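Local coordinates for Phosphoglucomutase/phosphomannomutase family protein (Burkholderia thailandensis, PDB 3UW2), which probably acts as an intramolecular phosphotransferase of the phosphohexose mutase family, moving a phosphate between positions on a sugar, and binds a divalent metal ion, at residues K29-R34 against G329-K334; F53-R58 against Y157-D162; E223-I228 against F232-P237; P208-L213 against D363-G368. All coordinates share one frame; numbering follows the deposited sequence. Where two conformers were deposited one is given.

Contact 1: K29-R34 against G329-K334; sequences KAYDIR and GHSLVK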
loop_
_atom_site.group_PDB
_atom_site.type_symbol
_atom_site.label_atom_id
_atom_site.label_comp_id
_atom_site.label_asym_id
_atom_site.label_seq_id
_atom_site.Cartn_x
_atom_site.Cartn_y
_atom_site.Cartn_z
ATOM N N LYS A 29 11.372 10.954 3.415
ATOM C CA LYS A 29 10.762 10.927 2.053
ATOM C C LYS A 29 9.363 11.514 2.085
ATOM O O LYS A 29 8.921 12.040 3.109
ATOM C CB LYS A 29 10.718 9.510 1.461
ATOM C CG LYS A 29 11.953 8.699 1.805
ATOM C CD LYS A 29 13.087 9.049 0.851
ATOM C CE LYS A 29 14.196 8.009 0.941
ATOM N NZ LYS A 29 15.336 8.546 0.144
ATOM N N ALA A 30 8.664 11.449 0.957
ATOM C CA ALA A 30 7.328 12.041 0.863
ATOM C C ALA A 30 6.344 11.418 1.841
ATOM O O ALA A 30 5.543 12.136 2.473
ATOM C CB ALA A 30 6.797 11.932 -0.569
ATOM N N TYR A 31 6.407 10.090 1.992
ATOM C CA TYR A 31 5.319 9.371 2.675
ATOM C C TYR A 31 5.772 8.583 3.885
ATOM O O TYR A 31 4.959 8.029 4.633
ATOM C CB TYR A 31 4.602 8.466 1.675
ATOM C CG TYR A 31 4.014 9.219 0.526
ATOM C CD1 TYR A 31 3.175 10.339 0.725
ATOM C CD2 TYR A 31 4.317 8.840 -0.781
ATOM C CE1 TYR A 31 2.653 11.038 -0.350
ATOM C CE2 TYR A 31 3.792 9.526 -1.845
ATOM C CZ TYR A 31 2.955 10.613 -1.628
ATOM O OH TYR A 31 2.491 11.237 -2.751
ATOM N N ASP A 32 7.069 8.585 4.104
ATOM C CA ASP A 32 7.662 7.823 5.183
ATOM C C ASP A 32 9.080 8.215 5.366
ATOM O O ASP A 32 9.527 9.206 4.798
ATOM C CB ASP A 32 7.545 6.284 5.005
ATOM C CG ASP A 32 7.918 5.801 3.647
ATOM O OD1 ASP A 32 8.831 6.350 2.964
ATOM O OD2 ASP A 32 7.287 4.804 3.283
ATOM N N ILE A 33 9.776 7.443 6.195
ATOM C CA ILE A 33 11.210 7.616 6.405
ATOM C C ILE A 33 11.830 6.273 6.035
ATOM O O ILE A 33 11.325 5.235 6.441
ATOM C CB ILE A 33 11.516 7.983 7.909
ATOM C CG1 ILE A 33 11.034 9.390 8.278
ATOM C CG2 ILE A 33 13.022 7.886 8.215
ATOM C CD1 ILE A 33 11.037 9.620 9.849
ATOM N N ARG A 34 12.890 6.299 5.228
ATOM C CA ARG A 34 13.546 5.084 4.730
ATOM C C ARG A 34 15.052 5.337 4.643
ATOM O O ARG A 34 15.444 6.404 4.175
ATOM C CB ARG A 34 13.048 4.753 3.308
ATOM C CG ARG A 34 11.605 4.333 3.287
ATOM C CD ARG A 34 11.248 3.594 1.997
ATOM N NE ARG A 34 11.277 4.530 0.886
ATOM C CZ ARG A 34 10.190 5.073 0.361
ATOM N NH1 ARG A 34 8.996 4.732 0.837
ATOM N NH2 ARG A 34 10.290 5.933 -0.646
ATOM N N GLY A 329 -0.497 7.740 -4.593
ATOM C CA GLY A 329 0.203 7.896 -3.319
ATOM C C GLY A 329 -0.740 7.355 -2.290
ATOM O O GLY A 329 -1.869 7.882 -2.166
ATOM N N HIS A 330 -0.301 6.356 -1.516
ATOM C CA HIS A 330 -1.176 5.695 -0.563
ATOM C C HIS A 330 -1.716 6.653 0.487
ATOM O O HIS A 330 -2.878 6.488 0.963
ATOM C CB HIS A 330 -0.463 4.472 0.063
ATOM C CG HIS A 330 0.419 4.799 1.241
ATOM N ND1 HIS A 330 -0.056 4.861 2.488
ATOM C CD2 HIS A 330 1.793 5.082 1.321
ATOM C CE1 HIS A 330 0.947 5.170 3.348
ATOM N NE2 HIS A 330 2.083 5.315 2.625
ATOM N N SER A 331 -0.886 7.630 0.888
ATOM C CA SER A 331 -1.289 8.527 1.996
ATOM C C SER A 331 -2.261 9.567 1.464
ATOM O O SER A 331 -3.135 10.001 2.178
ATOM C CB SER A 331 -0.091 9.229 2.651
ATOM O OG SER A 331 0.843 8.248 3.072
ATOM N N LEU A 332 -2.104 9.956 0.188
ATOM C CA LEU A 332 -3.046 10.872 -0.449
ATOM C C LEU A 332 -4.416 10.237 -0.637
ATOM O O LEU A 332 -5.431 10.891 -0.409
ATOM C CB LEU A 332 -2.491 11.320 -1.806
ATOM C CG LEU A 332 -1.058 11.889 -1.740
ATOM C CD1 LEU A 332 -0.708 12.518 -3.073
ATOM C CD2 LEU A 332 -0.905 12.960 -0.696
ATOM N N VAL A 333 -4.461 8.945 -1.004
ATOM C CA VAL A 333 -5.707 8.202 -1.142
ATOM C C VAL A 333 -6.393 8.068 0.220
ATOM O O VAL A 333 -7.607 8.297 0.345
ATOM C CB VAL A 333 -5.466 6.795 -1.759
ATOM C CG1 VAL A 333 -6.685 5.878 -1.553
ATOM C CG2 VAL A 333 -5.118 6.935 -3.241
ATOM N N LYS A 334 -5.614 7.751 1.250
ATOM C CA LYS A 334 -6.138 7.716 2.589
ATOM C C LYS A 334 -6.735 9.057 3.042
ATOM O O LYS A 334 -7.799 9.077 3.667
ATOM C CB LYS A 334 -5.032 7.302 3.527
ATOM C CG LYS A 334 -5.450 7.142 4.938
ATOM C CD LYS A 334 -6.038 5.775 5.196
ATOM C CE LYS A 334 -6.389 5.637 6.700
ATOM N NZ LYS A 334 -5.207 5.759 7.630
#
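Tyr31, in a loop of domain I, packs against the first turn of helix 330-340 in domain III, an interdomain contact of the four-domain phosphohexose mutase fold. It is mostly van der Waals packing and is only partly buried. The CG of Tyr31 stands anti to its carbonyl carbon (chi1 -59°), which carries the ring out of the loop to the helix start. The CD1-CE1 part of the ring follows the helix: CD1 of Tyr31 lies 3.9 Å from Ser331 OG, and CE1 lies 4.1 Å from Leu332 CG. All these partners come in obliquely, and Leu332 lies across the tyrosine side chain. The methyl of Ala30, from the same loop as the tyrosine, sits 3.8 Å above the centre of one ring face. Tyr31 also touches Tyr149 and Asn446, the latter in the C-terminal domain. Gly329 is the N-cap residue, its N hydrogen-bonded to Glu347 OE2. In one of its two conformers, the imidazole of His330 meets the ring of His351, and its NE2 approaches Tyr31 CB obliquely at 4.1 Å. That side chain is about 6 Å from that of the zinc ligand Asp268 and about 8 Å from the zinc ion, which places the contact near the metal site. At the far end of the tyrosine, OH lies 3.5 Å from Leu332 CD1 and 4.1 Å from Gly329 CA.

Contact 2: F53-R58 against Y157-D162; sequences FGSEVR and YKRIVD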
loop_
_atom_site.group_PDB
_atom_site.type_symbol
_atom_site.label_atom_id
_atom_site.label_comp_id
_atom_site.label_asym_id
_atom_site.label_seq_id
_atom_site.Cartn_x
_atom_site.Cartn_y
_atom_site.Cartn_z
ATOM N N PHE A 53 8.938 12.563 16.811
ATOM C CA PHE A 53 7.546 12.176 16.641
ATOM C C PHE A 53 6.805 12.261 17.996
ATOM O O PHE A 53 5.697 12.813 18.065
ATOM C CB PHE A 53 7.460 10.742 16.062
ATOM C CG PHE A 53 6.057 10.304 15.717
ATOM C CD1 PHE A 53 5.221 9.762 16.709
ATOM C CD2 PHE A 53 5.549 10.481 14.443
ATOM C CE1 PHE A 53 3.954 9.318 16.384
ATOM C CE2 PHE A 53 4.239 10.076 14.111
ATOM C CZ PHE A 53 3.443 9.491 15.079
ATOM N N GLY A 54 7.416 11.770 19.072
ATOM C CA GLY A 54 6.770 11.861 20.402
ATOM C C GLY A 54 6.483 13.311 20.818
ATOM O O GLY A 54 5.449 13.620 21.510
ATOM N N SER A 55 7.372 14.208 20.382
ATOM C CA SER A 55 7.238 15.636 20.645
ATOM C C SER A 55 6.016 16.188 19.896
ATOM O O SER A 55 5.279 17.031 20.441
ATOM C CB SER A 55 8.459 16.411 20.139
ATOM O OG SER A 55 9.633 16.092 20.864
ATOM N N GLU A 56 5.839 15.788 18.638
ATOM C CA GLU A 56 4.682 16.249 17.880
ATOM C C GLU A 56 3.350 15.672 18.490
ATOM O O GLU A 56 2.317 16.383 18.585
ATOM C CB GLU A 56 4.877 15.929 16.403
ATOM C CG GLU A 56 3.797 16.501 15.478
ATOM C CD GLU A 56 3.636 18.032 15.621
ATOM O OE1 GLU A 56 4.627 18.786 15.862
ATOM O OE2 GLU A 56 2.484 18.485 15.520
ATOM N N VAL A 57 3.376 14.401 18.902
ATOM C CA VAL A 57 2.232 13.826 19.599
ATOM C C VAL A 57 1.854 14.689 20.814
ATOM O O VAL A 57 0.676 15.071 20.960
ATOM C CB VAL A 57 2.530 12.369 19.986
ATOM C CG1 VAL A 57 1.661 11.886 21.122
ATOM C CG2 VAL A 57 2.459 11.451 18.753
ATOM N N ARG A 58 2.829 15.062 21.652
ATOM C CA ARG A 58 2.485 15.881 22.852
ATOM C C ARG A 58 2.015 17.280 22.452
ATOM O O ARG A 58 1.201 17.850 23.112
ATOM C CB ARG A 58 3.649 16.051 23.831
ATOM C CG ARG A 58 4.384 14.814 24.244
ATOM C CD ARG A 58 4.158 14.438 25.687
ATOM N NE ARG A 58 4.052 15.601 26.592
ATOM C CZ ARG A 58 5.046 16.208 27.244
ATOM N NH1 ARG A 58 6.307 15.817 27.184
ATOM N NH2 ARG A 58 4.741 17.207 28.051
ATOM N N TYR A 157 12.347 15.957 10.771
ATOM C CA TYR A 157 13.764 16.187 10.452
ATOM C C TYR A 157 14.171 17.542 11.046
ATOM O O TYR A 157 15.164 17.626 11.763
ATOM C CB TYR A 157 13.984 16.161 8.934
ATOM C CG TYR A 157 15.348 16.754 8.518
ATOM C CD1 TYR A 157 16.520 16.028 8.717
ATOM C CD2 TYR A 157 15.456 18.030 7.953
ATOM C CE1 TYR A 157 17.748 16.565 8.382
ATOM C CE2 TYR A 157 16.692 18.587 7.611
ATOM C CZ TYR A 157 17.832 17.822 7.828
ATOM O OH TYR A 157 19.105 18.256 7.498
ATOM N N LYS A 158 13.364 18.585 10.794
ATOM C CA LYS A 158 13.627 19.932 11.360
ATOM C C LYS A 158 13.702 19.987 12.925
ATOM O O LYS A 158 14.647 20.621 13.477
ATOM C CB LYS A 158 12.696 21.026 10.736
ATOM N N ARG A 159 12.797 19.301 13.643
ATOM C CA ARG A 159 12.949 19.167 15.123
ATOM C C ARG A 159 14.294 18.559 15.512
ATOM O O ARG A 159 14.872 18.967 16.515
ATOM C CB ARG A 159 11.877 18.249 15.755
ATOM C CG ARG A 159 10.453 18.830 15.848
ATOM C CD ARG A 159 9.548 17.863 16.608
ATOM N NE ARG A 159 8.219 18.456 16.876
ATOM C CZ ARG A 159 7.935 19.256 17.908
ATOM N NH1 ARG A 159 8.892 19.630 18.763
ATOM N NH2 ARG A 159 6.703 19.738 18.058
ATOM N N ILE A 160 14.779 17.589 14.728
ATOM C CA ILE A 160 16.058 16.922 15.018
ATOM C C ILE A 160 17.267 17.830 14.823
ATOM O O ILE A 160 18.102 17.962 15.715
ATOM C CB ILE A 160 16.197 15.567 14.271
ATOM C CG1 ILE A 160 15.009 14.628 14.716
ATOM C CG2 ILE A 160 17.607 14.971 14.589
ATOM C CD1 ILE A 160 14.741 13.435 13.797
ATOM N N VAL A 161 17.357 18.454 13.647
ATOM C CA VAL A 161 18.363 19.499 13.331
ATOM C C VAL A 161 18.377 20.586 14.408
ATOM O O VAL A 161 19.429 21.072 14.836
ATOM C CB VAL A 161 17.986 20.163 11.980
ATOM C CG1 VAL A 161 18.951 21.289 11.588
ATOM C CG2 VAL A 161 17.908 19.100 10.900
ATOM N N ASP A 162 17.160 20.988 14.822
ATOM C CA ASP A 162 16.967 22.059 15.775
ATOM C C ASP A 162 17.038 21.613 17.213
ATOM O O ASP A 162 16.955 22.467 18.077
ATOM C CB ASP A 162 15.574 22.638 15.641
ATOM C CG ASP A 162 15.391 23.443 14.395
ATOM O OD1 ASP A 162 16.383 23.732 13.692
ATOM O OD2 ASP A 162 14.227 23.764 14.095
HETATM O O HOH W 1 7.028 18.077 14.159
#
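Arg159 leaves its helix with CG anti to the carbonyl carbon (chi1 -73°) and then runs straight from CG to NE, laying its guanidinium across helix 43-59 at Ser55 and Glu56. Glu56 answers with a bend at chi2 (56°) that brings OE1 to the arginine, and the two side chains meet roughly perpendicularly. The resulting salt bridge is a single, rather long but straight hydrogen bond: Arg159 NH2 donates to Glu56 OE1 at 3.2 Å, with an N-H...O angle of 172°. OE1 lies in the guanidinium plane, whereas the donor reaches it on its anti side and well out of the carboxylate plane. A water gives a second path between the same groups, accepting from Arg159 NE and donating to Glu56 OE1, each at 3.0 Å. The third nitrogen, NH1, is hydrogen-bonded to Arg164 O, so each guanidinium nitrogen has a partner and the group's rotation is fixed. Ser55 CB presses on one face near the rim, 3.5 Å from Arg159 NH1. The serine hydroxyl is engaged by Arg51 O and Glu166 N, and Glu56 OE2 by Gln60 NE2. The contact is an ionic link between two helices of the first alpha/beta/alpha domain, away from the metal site. Arg159 also touches Ala52 and Ala59 of helix 43-59, while Phe53 and Val57 of that helix pack on strands 64-69 and 136-143 of the domain's sheet.

Contact 3: E223-I228 against F232-P237; sequences ELFTDI and FPNHHP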
loop_
_atom_site.group_PDB
_atom_site.type_symbol
_atom_site.label_atom_id
_atom_site.label_comp_id
_atom_site.label_asym_id
_atom_site.label_seq_id
_atom_site.Cartn_x
_atom_site.Cartn_y
_atom_site.Cartn_z
ATOM N N GLU A 223 1.905 -23.368 1.532
ATOM C CA GLU A 223 2.728 -22.253 1.931
ATOM C C GLU A 223 4.070 -22.130 1.162
ATOM O O GLU A 223 4.818 -23.128 0.963
ATOM C CB GLU A 223 2.987 -22.371 3.440
ATOM C CG GLU A 223 1.673 -22.378 4.230
ATOM C CD GLU A 223 1.866 -22.385 5.731
ATOM O OE1 GLU A 223 2.854 -21.813 6.243
ATOM O OE2 GLU A 223 0.996 -22.926 6.428
ATOM N N LEU A 224 4.412 -20.894 0.821
ATOM C CA LEU A 224 5.695 -20.601 0.217
ATOM C C LEU A 224 6.390 -19.519 1.032
ATOM O O LEU A 224 5.849 -18.422 1.160
ATOM C CB LEU A 224 5.538 -20.115 -1.245
ATOM C CG LEU A 224 5.213 -21.182 -2.288
ATOM C CD1 LEU A 224 4.646 -20.477 -3.539
ATOM C CD2 LEU A 224 6.428 -22.046 -2.592
ATOM N N PHE A 225 7.553 -19.832 1.616
ATOM C CA PHE A 225 8.407 -18.826 2.292
ATOM C C PHE A 225 7.629 -18.045 3.377
ATOM O O PHE A 225 7.661 -16.809 3.417
ATOM C CB PHE A 225 9.057 -17.859 1.263
ATOM C CG PHE A 225 9.413 -18.535 -0.005
ATOM C CD1 PHE A 225 10.305 -19.623 -0.008
ATOM C CD2 PHE A 225 8.897 -18.093 -1.219
ATOM C CE1 PHE A 225 10.635 -20.281 -1.203
ATOM C CE2 PHE A 225 9.228 -18.758 -2.413
ATOM C CZ PHE A 225 10.096 -19.849 -2.417
ATOM N N THR A 226 6.900 -18.790 4.211
ATOM C CA THR A 226 6.063 -18.153 5.231
ATOM C C THR A 226 6.754 -18.061 6.591
ATOM O O THR A 226 6.194 -17.504 7.554
ATOM C CB THR A 226 4.694 -18.866 5.347
ATOM O OG1 THR A 226 4.903 -20.257 5.610
ATOM C CG2 THR A 226 3.803 -18.581 4.073
ATOM N N ASP A 227 7.946 -18.649 6.706
ATOM C CA ASP A 227 8.777 -18.488 7.883
ATOM C C ASP A 227 9.514 -17.188 7.688
ATOM O O ASP A 227 9.920 -16.828 6.558
ATOM C CB ASP A 227 9.779 -19.657 8.055
ATOM C CG ASP A 227 10.708 -19.836 6.835
ATOM O OD1 ASP A 227 10.257 -20.165 5.690
ATOM O OD2 ASP A 227 11.913 -19.624 7.029
ATOM N N ILE A 228 9.735 -16.514 8.799
ATOM C CA ILE A 228 10.466 -15.254 8.851
ATOM C C ILE A 228 11.940 -15.435 8.560
ATOM O O ILE A 228 12.659 -16.174 9.285
ATOM C CB ILE A 228 10.400 -14.663 10.299
ATOM C CG1 ILE A 228 8.934 -14.536 10.734
ATOM C CG2 ILE A 228 11.167 -13.283 10.346
ATOM C CD1 ILE A 228 8.092 -13.546 9.918
ATOM N N PHE A 232 15.981 -12.639 3.432
ATOM C CA PHE A 232 15.254 -12.905 2.146
ATOM C C PHE A 232 16.032 -13.789 1.173
ATOM O O PHE A 232 16.394 -13.317 0.073
ATOM C CB PHE A 232 14.821 -11.612 1.406
ATOM C CG PHE A 232 14.084 -10.615 2.251
ATOM C CD1 PHE A 232 13.070 -10.998 3.135
ATOM C CD2 PHE A 232 14.336 -9.246 2.073
ATOM C CE1 PHE A 232 12.395 -10.062 3.888
ATOM C CE2 PHE A 232 13.659 -8.287 2.834
ATOM C CZ PHE A 232 12.707 -8.696 3.777
ATOM N N PRO A 233 16.273 -15.072 1.551
ATOM C CA PRO A 233 17.210 -15.883 0.811
ATOM C C PRO A 233 16.531 -16.529 -0.423
ATOM O O PRO A 233 17.196 -17.175 -1.218
ATOM C CB PRO A 233 17.623 -16.951 1.834
ATOM C CG PRO A 233 16.354 -17.126 2.690
ATOM C CD PRO A 233 15.927 -15.669 2.853
ATOM N N ASN A 234 15.216 -16.345 -0.575
ATOM C CA ASN A 234 14.483 -16.957 -1.715
ATOM C C ASN A 234 14.109 -16.023 -2.822
ATOM O O ASN A 234 14.624 -16.166 -3.895
ATOM C CB ASN A 234 13.255 -17.736 -1.249
ATOM C CG ASN A 234 13.643 -18.864 -0.386
ATOM O OD1 ASN A 234 14.255 -19.818 -0.875
ATOM N ND2 ASN A 234 13.372 -18.747 0.928
ATOM N N HIS A 235 13.176 -15.131 -2.604
ATOM C CA HIS A 235 12.926 -13.992 -3.564
ATOM C C HIS A 235 12.509 -12.905 -2.622
ATOM O O HIS A 235 11.989 -13.196 -1.544
ATOM C CB HIS A 235 11.864 -14.263 -4.655
ATOM C CG HIS A 235 10.428 -14.524 -4.120
ATOM N ND1 HIS A 235 9.622 -13.528 -3.624
ATOM C CD2 HIS A 235 9.715 -15.728 -3.930
ATOM C CE1 HIS A 235 8.443 -14.057 -3.172
ATOM N NE2 HIS A 235 8.503 -15.402 -3.332
ATOM N N HIS A 236 12.797 -11.656 -2.961
ATOM C CA HIS A 236 12.275 -10.526 -2.162
ATOM C C HIS A 236 10.753 -10.517 -2.112
ATOM O O HIS A 236 10.089 -10.890 -3.085
ATOM C CB HIS A 236 12.849 -9.183 -2.617
ATOM C CG HIS A 236 14.342 -9.068 -2.380
ATOM N ND1 HIS A 236 15.055 -7.982 -2.729
ATOM C CD2 HIS A 236 15.260 -9.979 -1.814
ATOM C CE1 HIS A 236 16.353 -8.169 -2.409
ATOM N NE2 HIS A 236 16.470 -9.381 -1.829
ATOM N N PRO A 237 10.189 -10.103 -0.977
ATOM C CA PRO A 237 8.741 -10.074 -0.888
ATOM C C PRO A 237 8.229 -8.780 -1.579
ATOM O O PRO A 237 7.912 -7.755 -0.940
ATOM C CB PRO A 237 8.485 -10.161 0.645
ATOM C CG PRO A 237 9.665 -9.467 1.211
ATOM C CD PRO A 237 10.826 -9.615 0.269
#
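Asn234 and His235, in the loop that follows strand 221-224, close on the ring of Phe225 just beyond that strand's end. Phe232 begins the segment by reaching domain I, where it touches Arg72 and Pro134. After Pro233, Asn234 lies over one face of the Phe225 ring. Its CB makes a CH-pi contact 3.8 Å from the ring centroid of Phe225, and its amide stacks on the ring with the planes only 20° apart. The amide nitrogen ND2 rests 3.3 Å from Phe225 CD1, while its hydrogen bond to Asn203 OD1, with the stacking, favours this orientation of the amide. His235 then meets the CD2-CE2 part of the phenyl. Its CG lies between the backbone N and the carbonyl carbon (chi1 63°), which turns one side of the imidazole to that ring: CD2 lies 3.4 Å from Phe225 CE2, and NE2 lies 3.4 Å from Phe225 CD2. The two rings meet obliquely, planes at 82°. Both imidazole nitrogens are hydrogen-bonded: ND1 of His235 donates to His236 O at 2.7 Å, from above its carbonyl plane, and NE2 pairs with Asp200 OD2. Pro237 ends the segment, its CD over the centre of the Phe232 ring. This surface contact folds the loop back on the residue that follows edge strand 221-224 of the domain II sheet; Asp200 of strand 197-200 touches Phe225, and Asp247 of helix 246-254 touches both Phe225 and His235.

Contact 4: P208-L213 against D363-G368; sequences PLATRL and DGLYTG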
loop_
_atom_site.group_PDB
_atom_site.type_symbol
_atom_site.label_atom_id
_atom_site.label_comp_id
_atom_site.label_asym_id
_atom_site.label_seq_id
_atom_site.Cartn_x
_atom_site.Cartn_y
_atom_site.Cartn_z
ATOM N N PRO A 208 3.520 -15.691 9.069
ATOM C CA PRO A 208 2.846 -16.294 10.213
ATOM C C PRO A 208 1.378 -15.889 10.418
ATOM O O PRO A 208 0.493 -16.756 10.545
ATOM C CB PRO A 208 3.735 -15.879 11.409
ATOM C CG PRO A 208 5.097 -15.622 10.789
ATOM C CD PRO A 208 4.740 -14.960 9.460
ATOM N N LEU A 209 1.085 -14.596 10.512
ATOM C CA LEU A 209 -0.277 -14.205 10.747
ATOM C C LEU A 209 -1.185 -14.407 9.516
ATOM O O LEU A 209 -2.363 -14.723 9.658
ATOM C CB LEU A 209 -0.323 -12.732 11.140
ATOM C CG LEU A 209 -1.561 -12.200 11.827
ATOM C CD1 LEU A 209 -2.033 -13.065 13.022
ATOM C CD2 LEU A 209 -1.222 -10.793 12.300
ATOM N N ALA A 210 -0.700 -14.189 8.303
ATOM C CA ALA A 210 -1.604 -14.477 7.151
ATOM C C ALA A 210 -2.014 -15.962 7.097
ATOM O O ALA A 210 -3.202 -16.266 6.886
ATOM C CB ALA A 210 -0.972 -14.072 5.843
ATOM N N THR A 211 -1.075 -16.874 7.391
ATOM C CA THR A 211 -1.419 -18.302 7.366
ATOM C C THR A 211 -2.386 -18.632 8.479
ATOM O O THR A 211 -3.364 -19.336 8.251
ATOM C CB THR A 211 -0.179 -19.224 7.338
ATOM O OG1 THR A 211 0.706 -18.873 8.418
ATOM C CG2 THR A 211 0.557 -19.013 5.997
ATOM N N ARG A 212 -2.127 -18.081 9.676
ATOM C CA ARG A 212 -3.049 -18.191 10.809
ATOM C C ARG A 212 -4.460 -17.718 10.421
ATOM O O ARG A 212 -5.439 -18.434 10.693
ATOM C CB ARG A 212 -2.578 -17.345 11.978
ATOM C CG ARG A 212 -3.498 -17.417 13.193
ATOM C CD ARG A 212 -2.917 -16.642 14.389
ATOM N NE ARG A 212 -3.986 -16.683 15.392
ATOM C CZ ARG A 212 -4.007 -16.060 16.560
ATOM N NH1 ARG A 212 -2.989 -15.343 16.955
ATOM N NH2 ARG A 212 -5.069 -16.234 17.349
ATOM N N LEU A 213 -4.549 -16.537 9.812
ATOM C CA LEU A 213 -5.855 -15.942 9.414
ATOM C C LEU A 213 -6.609 -16.817 8.423
ATOM O O LEU A 213 -7.779 -17.130 8.664
ATOM C CB LEU A 213 -5.681 -14.515 8.838
ATOM C CG LEU A 213 -6.899 -13.844 8.230
ATOM C CD1 LEU A 213 -7.926 -13.657 9.365
ATOM C CD2 LEU A 213 -6.553 -12.488 7.554
ATOM N N ASP A 363 -4.623 -2.869 3.992
ATOM C CA ASP A 363 -4.291 -4.119 4.700
ATOM C C ASP A 363 -4.377 -5.257 3.659
ATOM O O ASP A 363 -5.451 -5.624 3.205
ATOM C CB ASP A 363 -5.337 -4.340 5.835
ATOM C CG ASP A 363 -5.048 -5.580 6.669
ATOM O OD1 ASP A 363 -4.406 -6.532 6.131
ATOM O OD2 ASP A 363 -5.491 -5.606 7.854
ATOM N N GLY A 364 -3.234 -5.802 3.300
ATOM C CA GLY A 364 -3.154 -6.942 2.410
ATOM C C GLY A 364 -3.834 -8.215 2.914
ATOM O O GLY A 364 -4.373 -8.999 2.101
ATOM N N LEU A 365 -3.782 -8.452 4.230
ATOM C CA LEU A 365 -4.331 -9.674 4.809
ATOM C C LEU A 365 -5.882 -9.570 4.863
ATOM O O LEU A 365 -6.573 -10.553 4.598
ATOM C CB LEU A 365 -3.837 -9.879 6.257
ATOM C CG LEU A 365 -2.422 -10.502 6.427
ATOM C CD1 LEU A 365 -1.296 -9.582 5.978
ATOM C CD2 LEU A 365 -2.239 -10.826 7.928
ATOM N N TYR A 366 -6.393 -8.407 5.285
ATOM C CA TYR A 366 -7.801 -8.143 5.195
ATOM C C TYR A 366 -8.305 -8.154 3.761
ATOM O O TYR A 366 -9.363 -8.700 3.501
ATOM C CB TYR A 366 -8.149 -6.792 5.871
ATOM C CG TYR A 366 -9.637 -6.621 6.025
ATOM C CD1 TYR A 366 -10.375 -7.449 6.905
ATOM C CD2 TYR A 366 -10.341 -5.650 5.286
ATOM C CE1 TYR A 366 -11.797 -7.336 7.017
ATOM C CE2 TYR A 366 -11.726 -5.515 5.401
ATOM C CZ TYR A 366 -12.432 -6.328 6.317
ATOM O OH TYR A 366 -13.789 -6.166 6.416
ATOM N N THR A 367 -7.563 -7.553 2.825
ATOM C CA THR A 367 -8.029 -7.589 1.408
ATOM C C THR A 367 -8.116 -9.070 0.978
ATOM O O THR A 367 -9.066 -9.460 0.297
ATOM C CB THR A 367 -7.018 -6.812 0.521
ATOM O OG1 THR A 367 -7.011 -5.446 0.957
ATOM C CG2 THR A 367 -7.336 -6.905 -1.008
ATOM N N GLY A 368 -7.113 -9.882 1.347
ATOM C CA GLY A 368 -7.145 -11.300 1.015
ATOM C C GLY A 368 -8.434 -11.954 1.529
ATOM O O GLY A 368 -9.071 -12.711 0.829
#
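Helices 206-216 of domain II and 364-375 of domain III pack side by side in an interdomain interface, joined by Leu365, which fits among Leu209, Ala210 and Leu213. The short segments run nearly parallel, at 21°, with their axes 10.5 Å apart. With chi1 at -81°, Leu365 keeps CG beside its backbone N and sends its branched end to the other helix. There CG lies 3.9 Å from Ala210 CB, and the CD2 methyl lies 3.7 Å from Ala210 N and 4.2 Å from Leu209 CG. Leu213 covers the base of the same side chain, its CD2 lying 3.5 Å from Leu365 O and 4.0 Å from Leu365 CB. All four residues are buried, and Phe263 of strand 259-263 touches both Ala210 and Leu365. The helix carrying Leu365 starts at Asp363, an N-cap whose OD1 accepts from Tyr366 N at 2.9 Å (169°) and, weakly, from Leu365 N; OD2 pairs with Tyr181 OH. Gly364 is backbone-bonded to Gly267, which in sequence lies between the zinc ligands Asp266 and Asp268. Apolar, near-parallel helix packing, with a capped helix start beside the metal loop, joins two alpha/beta/alpha domains of the phosphohexose mutase fold.

Contacts 1 and 4 both tie domain III to an earlier domain, each at the first turn of a domain III helix near the zinc site, but contact 1 is partly buried and rests on an aromatic ring, whereas contact 4 is fully buried and aliphatic. Contacts 2 and 3 lie within single domains. Contact 2 is a largely buried contact built on an ionic pair in domain I, contact 3 a surface cluster of aromatic ring, amide and imidazole in domain II. Helix 206-216 of contact 4 leads into strand 221-224 of contact 3, and the two touch, with Ile228 CD1 3.7 Å from Pro208 CD; contact 2 is far from contacts 3 and 4, with centres about 36 and 34 Å away.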